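Local coordinates for cysteine-rich repeat secretory protein 15 (Arabidopsis thaliana, PDB 6GRF) that probably modulates cell-to-cell trafficking through plasmodesmata, as a cell-surface protein with a tandem DUF26 (Gnk2-like) extracellular region, at residues A[120-125]-A[202-207]; A[166-171]-A[207-212]; A[8-13]-A[99-104]; A[63-68]-A[113-118]; A[148-153]-A[182-187]. All blocks are in the same frame, centred on the assembly; numbering follows the deposited sequence.

Contact 1 (A[120-125]-A[202-207]); sequences TSLRYK and VYLAQC
The carbonyl oxygen of Tyr203 is gripped by two consecutive amides of the facing strand. Arg123 N donates to Tyr203 O over 2.8 Å, and Tyr124 N reaches the same Tyr203 O at 3.1 Å; both donors lie in the carbonyl plane, the second on a lone pair. The return bond, from Tyr203 N to Tyr124 O, measures 2.7 Å and is nearly straight, with 163° at the hydrogen. Two residues facing one is the definition of a classic beta bulge, and here it advances the register by one between the Leu122–Leu204 and Tyr124–Tyr203 pairs. The strands involved, 122-127 and 199-204, form one edge of the antiparallel five-stranded sheet of the second Gnk2-homologous domain, and the bulge sits on the outermost strand. Beyond it, Ala205 N makes a weak bond to Ser121 O, just where the strand 199-204 ends.

Tyr124 and Tyr203 share one face of the sheet, lying side by side and pointing the same way, with Tyr203 CD2 3.8 Å from Tyr124 CD2 and in the plane of the Tyr124 ring. Both side chains touch Ile9 of strand 8-13, in the other domain. The Arg123 chain is bent at chi2 and chi3, and one face of its guanidinium has Ala205 CB over its centre, 3.9 Å above the plane. Leu122 CD1 meets Leu204 CD2 at 4.0 Å, the two side chains crossing at about a right angle. On the face opposite the tyrosines, Lys125 CB touches Val202 CG2. Leu204 and Val202 also pack on helix 176-193.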
# COMPACT_ATOMS: atom_id res chain seq x y z
N THR A 120 5.70 4.96 9.23
CA THR A 120 6.66 4.12 8.53
C THR A 120 6.67 2.71 9.12
O THR A 120 7.61 1.97 8.87
CB THR A 120 8.06 4.74 8.62
OG1 THR A 120 8.48 4.70 9.98
CG2 THR A 120 8.11 6.18 8.14
N SER A 121 5.65 2.33 9.90
CA SER A 121 5.66 1.00 10.50
C SER A 121 5.57 -0.04 9.39
O SER A 121 4.96 0.20 8.36
CB SER A 121 4.57 0.82 11.54
OG SER A 121 3.43 1.57 11.23
N LEU A 122 6.22 -1.19 9.62
CA LEU A 122 6.25 -2.29 8.68
C LEU A 122 4.90 -3.00 8.67
O LEU A 122 4.44 -3.48 9.69
CB LEU A 122 7.37 -3.25 9.10
CG LEU A 122 7.46 -4.53 8.28
CD1 LEU A 122 7.61 -4.22 6.80
CD2 LEU A 122 8.61 -5.40 8.78
N ARG A 123 4.29 -3.11 7.49
CA ARG A 123 3.02 -3.80 7.33
C ARG A 123 3.24 -5.21 6.80
O ARG A 123 2.60 -6.14 7.27
CB ARG A 123 2.10 -3.00 6.39
CG ARG A 123 1.54 -1.74 7.04
CD ARG A 123 0.83 -2.05 8.34
NE ARG A 123 -0.28 -1.14 8.57
CZ ARG A 123 -0.31 -0.19 9.50
NH1 ARG A 123 0.67 -0.05 10.37
NH2 ARG A 123 -1.35 0.63 9.56
N TYR A 124 4.13 -5.37 5.82
CA TYR A 124 4.38 -6.65 5.19
C TYR A 124 5.71 -6.60 4.43
O TYR A 124 6.10 -5.58 3.88
CB TYR A 124 3.21 -7.03 4.27
CG TYR A 124 3.39 -8.32 3.52
CD1 TYR A 124 3.31 -9.55 4.17
CD2 TYR A 124 3.67 -8.34 2.16
CE1 TYR A 124 3.48 -10.75 3.49
CE2 TYR A 124 3.85 -9.53 1.46
CZ TYR A 124 3.75 -10.73 2.14
OH TYR A 124 3.94 -11.91 1.47
N LYS A 125 6.42 -7.73 4.43
CA LYS A 125 7.64 -7.88 3.67
C LYS A 125 7.76 -9.33 3.21
O LYS A 125 7.28 -10.25 3.87
CB LYS A 125 8.87 -7.50 4.50
CG LYS A 125 9.17 -8.41 5.68
CD LYS A 125 10.53 -9.05 5.59
CE LYS A 125 10.74 -10.12 6.64
NZ LYS A 125 10.66 -11.48 6.05
N VAL A 202 8.90 -4.55 0.43
CA VAL A 202 8.56 -4.03 1.74
C VAL A 202 7.39 -3.05 1.61
O VAL A 202 7.42 -2.10 0.80
CB VAL A 202 9.77 -3.36 2.40
CG1 VAL A 202 9.35 -2.42 3.52
CG2 VAL A 202 10.74 -4.41 2.91
N TYR A 203 6.36 -3.28 2.43
CA TYR A 203 5.17 -2.45 2.47
C TYR A 203 5.07 -1.81 3.86
O TYR A 203 4.98 -2.52 4.85
CB TYR A 203 3.92 -3.27 2.17
CG TYR A 203 3.88 -3.85 0.78
CD1 TYR A 203 3.21 -3.20 -0.23
CD2 TYR A 203 4.51 -5.05 0.49
CE1 TYR A 203 3.17 -3.73 -1.51
CE2 TYR A 203 4.48 -5.58 -0.78
CZ TYR A 203 3.82 -4.91 -1.79
OH TYR A 203 3.78 -5.43 -3.04
N LEU A 204 5.13 -0.48 3.89
CA LEU A 204 4.90 0.27 5.10
C LEU A 204 3.48 0.84 5.05
O LEU A 204 2.78 0.65 4.07
CB LEU A 204 5.94 1.39 5.22
CG LEU A 204 7.39 0.93 5.08
CD1 LEU A 204 8.33 2.09 5.39
CD2 LEU A 204 7.68 -0.26 5.98
N ALA A 205 3.07 1.52 6.12
CA ALA A 205 1.71 2.05 6.25
C ALA A 205 1.36 2.97 5.07
O ALA A 205 0.23 2.91 4.58
CB ALA A 205 1.56 2.75 7.57
N GLN A 206 2.31 3.79 4.59
CA GLN A 206 1.98 4.87 3.64
C GLN A 206 2.81 4.80 2.33
O GLN A 206 2.71 5.71 1.48
CB GLN A 206 2.19 6.22 4.34
CG GLN A 206 1.24 6.46 5.50
CD GLN A 206 -0.03 7.16 5.07
OE1 GLN A 206 -0.64 6.79 4.07
NE2 GLN A 206 -0.41 8.19 5.80
N CYS A 207 3.59 3.74 2.14
CA CYS A 207 4.40 3.57 0.93
C CYS A 207 4.85 2.11 0.80
O CYS A 207 4.70 1.33 1.75
CB CYS A 207 5.62 4.49 0.92
SG CYS A 207 6.81 4.17 2.25

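Contact 2 (A[166-171]-A[207-212]); sequences GYAQCV and CYARYW
Tyr167 and Tyr208 meet on the densely filled face of this strand pair, where Tyr167 CE1 comes within 3.4 Å of Tyr208 OH. Tyr208 CG is held between its own backbone N and carbonyl carbon (chi1 71°), while Tyr167 CG stands anti to its backbone N, and the two rings slant across one another. The Tyr208 ring is also a platform for Gln169: CB of Gln169 lies over its face in a CH-pi contact, 4.1 Å from the centroid. Arg69, from the first domain, adds a cation-pi partner to Tyr167, and Tyr203 stacks on Tyr208.

Packing is thinner toward Trp212 and Arg210, both partly exposed. One face of the Trp212 indole takes Gly166 N near its rim, and the Arg210 guanidinium has Tyr167 CB 4.2 Å above its plane, again off centre. On the reverse face the side chains that meet are small: Ala168 CB and Ala209 CB are 4.0 Å apart, and Leu183 of helix 176-193 touches Ala168, Cys170 and Cys207.

The backbones are joined by paired bonds. Arg210 N donates to Tyr167 O over 2.7 Å, and Tyr208 N to Gln169 O over 2.9 Å, each answered by a bond in the other direction. With Cys170 and Cys207 disulfide-linked to Cys179 and Cys182, this is a helix backed onto an antiparallel sheet and tied to it by two disulfides, as in DUF26 domains.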
# COMPACT_ATOMS: atom_id res chain seq x y z
N GLY A 166 13.26 -2.04 -10.14
CA GLY A 166 12.60 -1.64 -8.91
C GLY A 166 11.34 -0.83 -9.17
O GLY A 166 11.17 -0.25 -10.22
N TYR A 167 10.46 -0.81 -8.17
CA TYR A 167 9.22 -0.05 -8.20
C TYR A 167 8.94 0.44 -6.77
O TYR A 167 9.12 -0.32 -5.80
CB TYR A 167 8.06 -0.90 -8.73
CG TYR A 167 6.77 -0.14 -8.89
CD1 TYR A 167 5.94 0.09 -7.81
CD2 TYR A 167 6.41 0.40 -10.11
CE1 TYR A 167 4.77 0.82 -7.93
CE2 TYR A 167 5.24 1.13 -10.26
CZ TYR A 167 4.41 1.33 -9.17
OH TYR A 167 3.26 2.04 -9.30
N ALA A 168 8.61 1.72 -6.65
CA ALA A 168 8.17 2.30 -5.39
C ALA A 168 6.96 3.20 -5.63
O ALA A 168 6.82 3.80 -6.69
CB ALA A 168 9.29 3.06 -4.72
N GLN A 169 6.11 3.28 -4.60
CA GLN A 169 4.85 4.02 -4.64
C GLN A 169 4.64 4.61 -3.24
O GLN A 169 4.81 3.90 -2.25
CB GLN A 169 3.73 3.07 -5.07
CG GLN A 169 2.30 3.57 -4.88
CD GLN A 169 1.68 4.10 -6.15
OE1 GLN A 169 1.45 5.30 -6.29
NE2 GLN A 169 1.41 3.22 -7.09
N CYS A 170 4.37 5.92 -3.19
CA CYS A 170 3.86 6.60 -1.99
C CYS A 170 2.34 6.74 -2.08
O CYS A 170 1.81 7.13 -3.14
CB CYS A 170 4.45 7.99 -1.84
SG CYS A 170 6.13 7.94 -1.17
N VAL A 171 1.65 6.49 -0.97
CA VAL A 171 0.21 6.70 -0.90
C VAL A 171 -0.05 8.21 -0.95
O VAL A 171 0.65 8.98 -0.32
CB VAL A 171 -0.41 6.02 0.33
CG1 VAL A 171 -1.89 6.33 0.45
CG2 VAL A 171 -0.18 4.52 0.31
N CYS A 207 3.59 3.74 2.14
CA CYS A 207 4.40 3.57 0.93
C CYS A 207 4.85 2.11 0.80
O CYS A 207 4.70 1.33 1.75
CB CYS A 207 5.62 4.49 0.92
SG CYS A 207 6.81 4.17 2.25
N TYR A 208 5.38 1.76 -0.37
CA TYR A 208 6.07 0.50 -0.54
C TYR A 208 7.13 0.60 -1.65
O TYR A 208 7.16 1.53 -2.44
CB TYR A 208 5.09 -0.64 -0.82
CG TYR A 208 4.42 -0.63 -2.17
CD1 TYR A 208 3.19 -0.03 -2.36
CD2 TYR A 208 4.98 -1.30 -3.25
CE1 TYR A 208 2.54 -0.07 -3.59
CE2 TYR A 208 4.36 -1.34 -4.49
CZ TYR A 208 3.13 -0.72 -4.66
OH TYR A 208 2.51 -0.77 -5.88
N ALA A 209 7.99 -0.41 -1.67
CA ALA A 209 9.10 -0.51 -2.59
C ALA A 209 9.43 -1.99 -2.79
O ALA A 209 9.38 -2.77 -1.83
CB ALA A 209 10.27 0.26 -2.05
N ARG A 210 9.74 -2.34 -4.04
CA ARG A 210 10.04 -3.69 -4.49
C ARG A 210 11.26 -3.61 -5.41
O ARG A 210 11.43 -2.66 -6.12
CB ARG A 210 8.95 -4.32 -5.38
CG ARG A 210 7.54 -4.33 -4.80
CD ARG A 210 6.62 -5.37 -5.43
NE ARG A 210 6.05 -4.93 -6.69
CZ ARG A 210 6.62 -5.09 -7.88
NH1 ARG A 210 7.76 -5.76 -7.96
NH2 ARG A 210 6.06 -4.59 -8.97
N TYR A 211 12.08 -4.66 -5.41
CA TYR A 211 13.08 -4.84 -6.48
C TYR A 211 13.12 -6.33 -6.84
O TYR A 211 12.75 -7.18 -6.04
CB TYR A 211 14.46 -4.32 -6.06
CG TYR A 211 15.17 -5.23 -5.10
CD1 TYR A 211 15.88 -6.34 -5.55
CD2 TYR A 211 15.04 -5.06 -3.73
CE1 TYR A 211 16.47 -7.22 -4.67
CE2 TYR A 211 15.65 -5.92 -2.84
CZ TYR A 211 16.37 -7.01 -3.31
OH TYR A 211 16.96 -7.86 -2.43
N TRP A 212 13.59 -6.60 -8.06
CA TRP A 212 13.73 -7.96 -8.58
C TRP A 212 14.81 -7.99 -9.67
O TRP A 212 15.12 -6.98 -10.30
CB TRP A 212 12.36 -8.47 -9.05
CG TRP A 212 11.81 -7.70 -10.21
CD1 TRP A 212 11.93 -8.04 -11.52
CD2 TRP A 212 11.08 -6.46 -10.19
NE1 TRP A 212 11.33 -7.11 -12.32
CE2 TRP A 212 10.79 -6.13 -11.53
CE3 TRP A 212 10.63 -5.60 -9.18
CZ2 TRP A 212 10.08 -4.98 -11.89
CZ3 TRP A 212 9.94 -4.46 -9.54
CH2 TRP A 212 9.67 -4.15 -10.87

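Contact 3 (A[8-13]-A[99-104]); sequences FIYGGC and SLQLEG
Tyr10 lays its ring obliquely against the aliphatic stem of Gln101, with Tyr10 CE2 3.3 Å from Gln101 CB. Its CG is wedged between backbone N and carbonyl carbon (chi1 83°). The ring's hydroxyl then reaches a water 2.9 Å from Tyr10 OH, a water that also bonds Ser99 OG at 2.8 Å, so one water ties Tyr10 to Ser99, two residues along from Gln101, the strand partner of Tyr10.

On the other face Phe8 and Leu100 cross at a slant, Leu100 CD1 lying 3.5 Å from Phe8 CE1. Leu102 CD2 approaches the same phenylalanine near its CA. Leu100 also packs on helix 74-91, which backs this side of the sheet. Ile9 leans toward the end of strand 98-102, its CD1 3.7 Å from Glu103 CA.

A classic beta bulge organises the backbone: Ile9 and Tyr10 both donate to Gln101 O, Ile9 N at 2.9 Å and Tyr10 N at 3.2 Å. Gln101 N returns a bond to Tyr10 O at 173°, and Gly12 and Ser99 exchange a further pair. Strand 8-13 is thereby fastened as the outer strand of the first Gnk2-homologous domain's sheet.

The chemistry is thus divided by face: where Phe8 meets Leu100 and Leu102 on the helix side, cohesion rests on carbon contacts alone, whereas the Tyr10 side adds to its aliphatic-aromatic contact a water that serves two hydroxyls.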
# COMPACT_ATOMS: atom_id res chain seq x y z
N PHE A 8 -3.63 -11.20 -4.46
CA PHE A 8 -3.61 -10.84 -3.05
C PHE A 8 -2.16 -10.73 -2.56
O PHE A 8 -1.41 -11.66 -2.70
CB PHE A 8 -4.35 -11.91 -2.24
CG PHE A 8 -4.38 -11.67 -0.76
CD1 PHE A 8 -5.30 -10.80 -0.19
CD2 PHE A 8 -3.47 -12.31 0.08
CE1 PHE A 8 -5.31 -10.57 1.18
CE2 PHE A 8 -3.49 -12.07 1.45
CZ PHE A 8 -4.41 -11.21 2.00
N ILE A 9 -1.80 -9.59 -1.95
CA ILE A 9 -0.48 -9.40 -1.36
C ILE A 9 -0.57 -9.57 0.16
O ILE A 9 0.06 -10.47 0.71
CB ILE A 9 0.15 -8.06 -1.79
CG1 ILE A 9 0.29 -8.02 -3.31
CG2 ILE A 9 1.48 -7.84 -1.09
CD1 ILE A 9 0.94 -6.78 -3.84
N TYR A 10 -1.35 -8.72 0.83
CA TYR A 10 -1.51 -8.83 2.27
C TYR A 10 -2.79 -8.10 2.71
O TYR A 10 -3.28 -7.21 2.04
CB TYR A 10 -0.29 -8.28 3.02
CG TYR A 10 -0.26 -6.78 3.22
CD1 TYR A 10 -0.87 -6.18 4.32
CD2 TYR A 10 0.38 -5.95 2.31
CE1 TYR A 10 -0.85 -4.81 4.49
CE2 TYR A 10 0.41 -4.57 2.47
CZ TYR A 10 -0.21 -4.00 3.57
OH TYR A 10 -0.19 -2.65 3.73
N GLY A 11 -3.29 -8.52 3.87
CA GLY A 11 -4.42 -7.89 4.53
C GLY A 11 -4.25 -7.94 6.04
O GLY A 11 -3.55 -8.81 6.58
N GLY A 12 -4.88 -6.99 6.73
CA GLY A 12 -4.88 -6.94 8.19
C GLY A 12 -6.14 -6.26 8.69
O GLY A 12 -6.64 -5.35 8.04
N CYS A 13 -6.66 -6.73 9.82
CA CYS A 13 -7.82 -6.12 10.44
C CYS A 13 -7.50 -5.79 11.88
O CYS A 13 -6.62 -6.41 12.48
CB CYS A 13 -9.07 -6.98 10.41
SG CYS A 13 -8.80 -8.69 9.87
N SER A 99 -7.04 -3.07 6.33
CA SER A 99 -6.30 -2.68 5.15
C SER A 99 -6.09 -3.91 4.26
O SER A 99 -6.09 -5.05 4.73
CB SER A 99 -5.01 -2.02 5.52
OG SER A 99 -4.17 -2.93 6.19
N LEU A 100 -5.96 -3.65 2.96
CA LEU A 100 -5.85 -4.68 1.95
C LEU A 100 -5.01 -4.17 0.79
O LEU A 100 -5.32 -3.15 0.20
CB LEU A 100 -7.25 -5.05 1.45
CG LEU A 100 -7.24 -6.00 0.26
CD1 LEU A 100 -6.75 -7.38 0.68
CD2 LEU A 100 -8.62 -6.09 -0.38
N GLN A 101 -3.97 -4.95 0.45
CA GLN A 101 -3.10 -4.65 -0.65
C GLN A 101 -3.22 -5.78 -1.67
O GLN A 101 -2.89 -6.94 -1.38
CB GLN A 101 -1.68 -4.46 -0.11
CG GLN A 101 -0.64 -4.16 -1.19
CD GLN A 101 -0.66 -2.74 -1.67
OE1 GLN A 101 -0.90 -2.47 -2.84
NE2 GLN A 101 -0.37 -1.80 -0.78
N LEU A 102 -3.78 -5.44 -2.83
CA LEU A 102 -3.73 -6.26 -4.03
C LEU A 102 -2.59 -5.74 -4.90
O LEU A 102 -2.09 -4.64 -4.65
CB LEU A 102 -5.08 -6.17 -4.76
CG LEU A 102 -6.33 -6.52 -3.94
CD1 LEU A 102 -7.55 -6.58 -4.83
CD2 LEU A 102 -6.17 -7.84 -3.20
N GLU A 103 -2.20 -6.50 -5.92
CA GLU A 103 -1.13 -6.06 -6.81
C GLU A 103 -1.42 -4.64 -7.34
O GLU A 103 -0.53 -3.81 -7.41
CB GLU A 103 -0.93 -7.06 -7.95
CG GLU A 103 0.16 -6.65 -8.93
CD GLU A 103 1.49 -6.27 -8.30
OE1 GLU A 103 1.97 -7.01 -7.40
OE2 GLU A 103 2.05 -5.21 -8.69
N GLY A 104 -2.67 -4.38 -7.70
CA GLY A 104 -3.06 -3.16 -8.38
C GLY A 104 -3.52 -2.03 -7.47
O GLY A 104 -3.60 -0.90 -7.90
O HOH W 1 -1.72 -1.53 5.90

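Contact 4 (A[63-68]-A[113-118]); sequences FGLYQC and DFLGKP
Phe63 and Asp113 stack with their flat groups nearly parallel, the ring and carboxylate planes only 8° apart. The Phe63 CB lies 4.4 Å from Phe114 CE1. From there CG turns anti to the carbonyl carbon (chi1 -59°), where it meets Asp113 CA at 3.7 Å. One flank of the ring lies beside Asp113 N, with CD2 3.5 Å from that nitrogen and CE2 next to it; the other, through CD1 and CE1, runs beneath the carboxylate, with CE1 3.8 Å from Asp113 CG. At the tip, CZ touches Asp113 CB at 3.6 Å. That methylene sits over the ring centre, a CH-pi contact 11° off the normal.

Asp113 itself is braced within its loop: its OD1 accepts from Leu115 N at 3.2 Å, an Asx turn overlapping a type II beta turn from Phe114 to Lys117, with Gly116 at positive phi.

Farther along the strand, Leu65 CD2 touches both Phe114 CE2 and Leu115 CD2, each at 3.7 Å. Phe114 also has a cation-pi partner in Arg108.

CH-pi, stacking and apolar contacts, with no hydrogen bond across them, therefore seat on the first sheet the turn-rich connection from its strand 105-110 to strand 122-127 of the second, in a tandem Gnk2-like architecture.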
# COMPACT_ATOMS: atom_id res chain seq x y z
N PHE A 63 -12.59 6.81 8.70
CA PHE A 63 -11.57 7.49 7.94
C PHE A 63 -10.90 6.45 7.05
O PHE A 63 -10.61 5.35 7.51
CB PHE A 63 -10.51 8.11 8.85
CG PHE A 63 -11.02 9.12 9.85
CD1 PHE A 63 -11.20 10.44 9.50
CD2 PHE A 63 -11.28 8.74 11.16
CE1 PHE A 63 -11.66 11.37 10.44
CE2 PHE A 63 -11.75 9.66 12.10
CZ PHE A 63 -11.92 10.97 11.73
N GLY A 64 -10.68 6.79 5.78
CA GLY A 64 -10.09 5.83 4.88
C GLY A 64 -9.58 6.46 3.61
O GLY A 64 -9.80 7.64 3.37
N LEU A 65 -8.88 5.64 2.81
CA LEU A 65 -8.37 6.02 1.51
C LEU A 65 -8.19 4.76 0.65
O LEU A 65 -8.26 3.62 1.14
CB LEU A 65 -7.06 6.80 1.68
CG LEU A 65 -5.94 6.13 2.48
CD1 LEU A 65 -5.32 4.94 1.76
CD2 LEU A 65 -4.87 7.13 2.81
N TYR A 66 -7.97 5.00 -0.64
CA TYR A 66 -7.53 3.99 -1.57
C TYR A 66 -6.43 4.60 -2.43
O TYR A 66 -6.35 5.81 -2.61
CB TYR A 66 -8.69 3.47 -2.43
CG TYR A 66 -9.19 4.47 -3.44
CD1 TYR A 66 -8.72 4.48 -4.74
CD2 TYR A 66 -10.13 5.43 -3.09
CE1 TYR A 66 -9.16 5.41 -5.67
CE2 TYR A 66 -10.59 6.36 -4.01
CZ TYR A 66 -10.10 6.36 -5.30
OH TYR A 66 -10.53 7.28 -6.20
N GLN A 67 -5.56 3.73 -2.95
CA GLN A 67 -4.49 4.12 -3.87
C GLN A 67 -4.37 3.00 -4.91
O GLN A 67 -4.05 1.88 -4.53
CB GLN A 67 -3.20 4.36 -3.08
CG GLN A 67 -2.00 4.71 -3.95
CD GLN A 67 -2.19 6.06 -4.61
OE1 GLN A 67 -2.42 6.17 -5.81
NE2 GLN A 67 -2.06 7.11 -3.82
N CYS A 68 -4.66 3.30 -6.17
CA CYS A 68 -4.36 2.39 -7.27
C CYS A 68 -2.91 2.60 -7.71
O CYS A 68 -2.33 3.65 -7.48
CB CYS A 68 -5.28 2.60 -8.47
SG CYS A 68 -7.01 2.18 -8.11
N ASP A 113 -8.25 9.03 12.87
CA ASP A 113 -7.93 9.88 11.76
C ASP A 113 -6.42 9.78 11.50
O ASP A 113 -5.65 10.52 12.09
CB ASP A 113 -8.36 11.32 12.02
CG ASP A 113 -8.02 12.26 10.88
OD1 ASP A 113 -7.55 11.78 9.83
OD2 ASP A 113 -8.23 13.47 11.05
N PHE A 114 -6.05 8.88 10.60
CA PHE A 114 -4.65 8.63 10.23
C PHE A 114 -4.26 9.41 8.96
O PHE A 114 -3.10 9.37 8.54
CB PHE A 114 -4.45 7.14 9.98
CG PHE A 114 -5.10 6.65 8.71
CD1 PHE A 114 -6.42 6.22 8.72
CD2 PHE A 114 -4.41 6.64 7.51
CE1 PHE A 114 -7.03 5.77 7.55
CE2 PHE A 114 -5.02 6.21 6.34
CZ PHE A 114 -6.33 5.77 6.37
N LEU A 115 -5.24 10.09 8.34
CA LEU A 115 -5.06 10.70 7.01
C LEU A 115 -3.99 11.80 7.09
O LEU A 115 -4.09 12.69 7.91
CB LEU A 115 -6.39 11.27 6.52
CG LEU A 115 -7.44 10.23 6.13
CD1 LEU A 115 -8.74 10.91 5.72
CD2 LEU A 115 -6.92 9.34 5.01
N GLY A 116 -2.96 11.70 6.24
CA GLY A 116 -1.96 12.75 6.08
C GLY A 116 -0.77 12.62 7.02
O GLY A 116 0.23 13.31 6.84
N LYS A 117 -0.87 11.75 8.04
CA LYS A 117 0.15 11.68 9.09
C LYS A 117 1.22 10.67 8.68
O LYS A 117 0.89 9.59 8.20
CB LYS A 117 -0.44 11.27 10.44
CG LYS A 117 -1.33 12.30 11.13
CD LYS A 117 -2.05 11.71 12.33
CE LYS A 117 -2.74 12.74 13.21
NZ LYS A 117 -3.91 13.33 12.52
N PRO A 118 2.52 10.98 8.89
CA PRO A 118 3.59 10.04 8.57
C PRO A 118 3.47 8.78 9.43
O PRO A 118 3.09 8.86 10.61
CB PRO A 118 4.91 10.77 8.87
CG PRO A 118 4.53 12.07 9.54
CD PRO A 118 3.02 12.22 9.49

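Contact 5 (A[148-153]-A[182-187]); sequences DLESTQ and CLAESV
Apolar contact between Thr152 and Leu183 is the tightest element here: Thr152 CB lies 3.4 Å from Leu183 CD1, closer than carbon atoms usually pack. The two side chains cross obliquely, and the same Leu183 CD1 also nears Leu149 O at 3.6 Å. Glu150 contributes its stem, crossing Val187 at about a right angle so that Glu150 CG meets Val187 CG2 at 3.7 Å. The chain is extended beyond CG (chi2 -178°), which lays CD alongside Val187; Glu150 OE2 then comes 3.6 Å from Ala184 CA.

Polar contact across the pair is indirect. One water donates to Glu150 OE2 and to Ala184 O, each over 2.6 Å, and so links two groups that, with the carboxylate presumably ionised, are both acceptors. No direct hydrogen bond joins the segments.

Bonds within 148-153 shape the surface that Leu183 meets. Leu149 O is gripped twice by Thr152, through N and through OG1, the latter at 2.6 Å; both come from the same face of the carbonyl plane. This fixes the threonine side chain, with its CB directed at the leucine, in a type I beta turn from Leu149 to Thr152.

The turn around Glu150 and Thr152 is thus laid against helix 176-193, while Leu149 and Leu183 both reach Ala168 on the sheet: two helices packed on one side of an antiparallel sheet, as in the DUF26 fold.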
# COMPACT_ATOMS: atom_id res chain seq x y z
N ASP A 148 17.58 5.45 -6.39
CA ASP A 148 16.74 6.19 -7.31
C ASP A 148 15.27 6.18 -6.84
O ASP A 148 14.61 7.20 -6.91
CB ASP A 148 16.89 5.63 -8.72
CG ASP A 148 16.13 6.42 -9.78
OD1 ASP A 148 15.99 7.65 -9.61
OD2 ASP A 148 15.66 5.80 -10.72
N LEU A 149 14.79 5.02 -6.36
CA LEU A 149 13.42 4.85 -5.84
C LEU A 149 13.16 5.84 -4.69
O LEU A 149 12.10 6.48 -4.65
CB LEU A 149 13.21 3.41 -5.35
CG LEU A 149 13.19 2.30 -6.41
CD1 LEU A 149 12.77 0.97 -5.79
CD2 LEU A 149 12.29 2.62 -7.59
N GLU A 150 14.14 5.95 -3.79
CA GLU A 150 14.13 6.82 -2.61
C GLU A 150 13.98 8.30 -2.97
O GLU A 150 13.76 9.10 -2.08
CB GLU A 150 15.48 6.75 -1.89
CG GLU A 150 15.56 5.78 -0.75
CD GLU A 150 16.92 5.82 -0.09
OE1 GLU A 150 17.88 6.24 -0.76
OE2 GLU A 150 17.04 5.43 1.10
N SER A 151 14.21 8.66 -4.24
CA SER A 151 14.20 10.04 -4.75
C SER A 151 12.76 10.50 -4.98
O SER A 151 12.49 11.70 -5.09
CB SER A 151 15.08 10.22 -6.00
OG SER A 151 14.55 9.60 -7.20
N THR A 152 11.83 9.55 -5.04
CA THR A 152 10.44 9.80 -5.31
C THR A 152 9.88 10.77 -4.25
O THR A 152 10.19 10.65 -3.06
CB THR A 152 9.71 8.47 -5.36
OG1 THR A 152 10.47 7.70 -6.30
CG2 THR A 152 8.26 8.58 -5.75
N GLN A 153 9.09 11.74 -4.73
CA GLN A 153 8.40 12.75 -3.89
C GLN A 153 6.88 12.60 -4.01
O GLN A 153 6.15 12.79 -3.04
CB GLN A 153 8.85 14.16 -4.30
CG GLN A 153 10.27 14.48 -3.86
CD GLN A 153 10.74 15.84 -4.33
OE1 GLN A 153 9.97 16.69 -4.76
NE2 GLN A 153 12.04 16.04 -4.27
N CYS A 182 9.34 8.13 4.04
CA CYS A 182 8.70 6.84 4.05
C CYS A 182 9.49 5.86 3.17
O CYS A 182 9.77 4.74 3.58
CB CYS A 182 7.25 6.96 3.58
SG CYS A 182 6.25 5.46 3.84
N LEU A 183 9.85 6.30 1.96
CA LEU A 183 10.58 5.43 1.01
C LEU A 183 12.00 5.17 1.53
O LEU A 183 12.50 4.07 1.38
CB LEU A 183 10.59 6.06 -0.38
CG LEU A 183 9.25 6.01 -1.10
CD1 LEU A 183 9.31 6.73 -2.43
CD2 LEU A 183 8.79 4.58 -1.28
N ALA A 184 12.61 6.17 2.17
CA ALA A 184 13.93 6.00 2.80
C ALA A 184 13.87 4.84 3.80
O ALA A 184 14.74 3.99 3.81
CB ALA A 184 14.40 7.28 3.46
N GLU A 185 12.81 4.80 4.62
CA GLU A 185 12.64 3.72 5.57
C GLU A 185 12.40 2.38 4.84
O GLU A 185 12.87 1.36 5.30
CB GLU A 185 11.50 4.05 6.54
CG GLU A 185 11.25 2.98 7.59
CD GLU A 185 12.32 2.87 8.66
OE1 GLU A 185 13.25 3.71 8.65
OE2 GLU A 185 12.23 1.95 9.51
N SER A 186 11.62 2.38 3.75
CA SER A 186 11.36 1.16 2.97
C SER A 186 12.66 0.50 2.50
O SER A 186 12.84 -0.70 2.61
CB SER A 186 10.54 1.45 1.75
OG SER A 186 9.18 1.24 2.02
N VAL A 187 13.53 1.33 1.94
CA VAL A 187 14.75 0.89 1.31
C VAL A 187 15.69 0.36 2.39
O VAL A 187 16.31 -0.70 2.22
CB VAL A 187 15.37 2.04 0.49
CG1 VAL A 187 16.86 1.89 0.26
CG2 VAL A 187 14.61 2.20 -0.82
O HOH W 2 17.28 4.27 3.38

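Contacts 1, 3 and 4 are partly buried; contacts 2 and 5 are buried. Contacts 1 and 3 are equivalent in the two tandem domains: each fastens an outer first strand to its sheet through a classic beta bulge, and they touch where Tyr203 and Tyr124 meet Ile9 and Tyr10, at the domain interface. Contacts 1 and 2 share the second sheet and Cys207, contact 2 having regular paired bonds. Contact 5, on the helix layer of that domain, is joined to both by the Cys182–Cys207 disulfide and uses apolar packing and water instead of strand pairing. Contacts 3 and 4 both reach the first sheet; Gln206 NE2 of contact 1 reaches Lys117 O of contact 4.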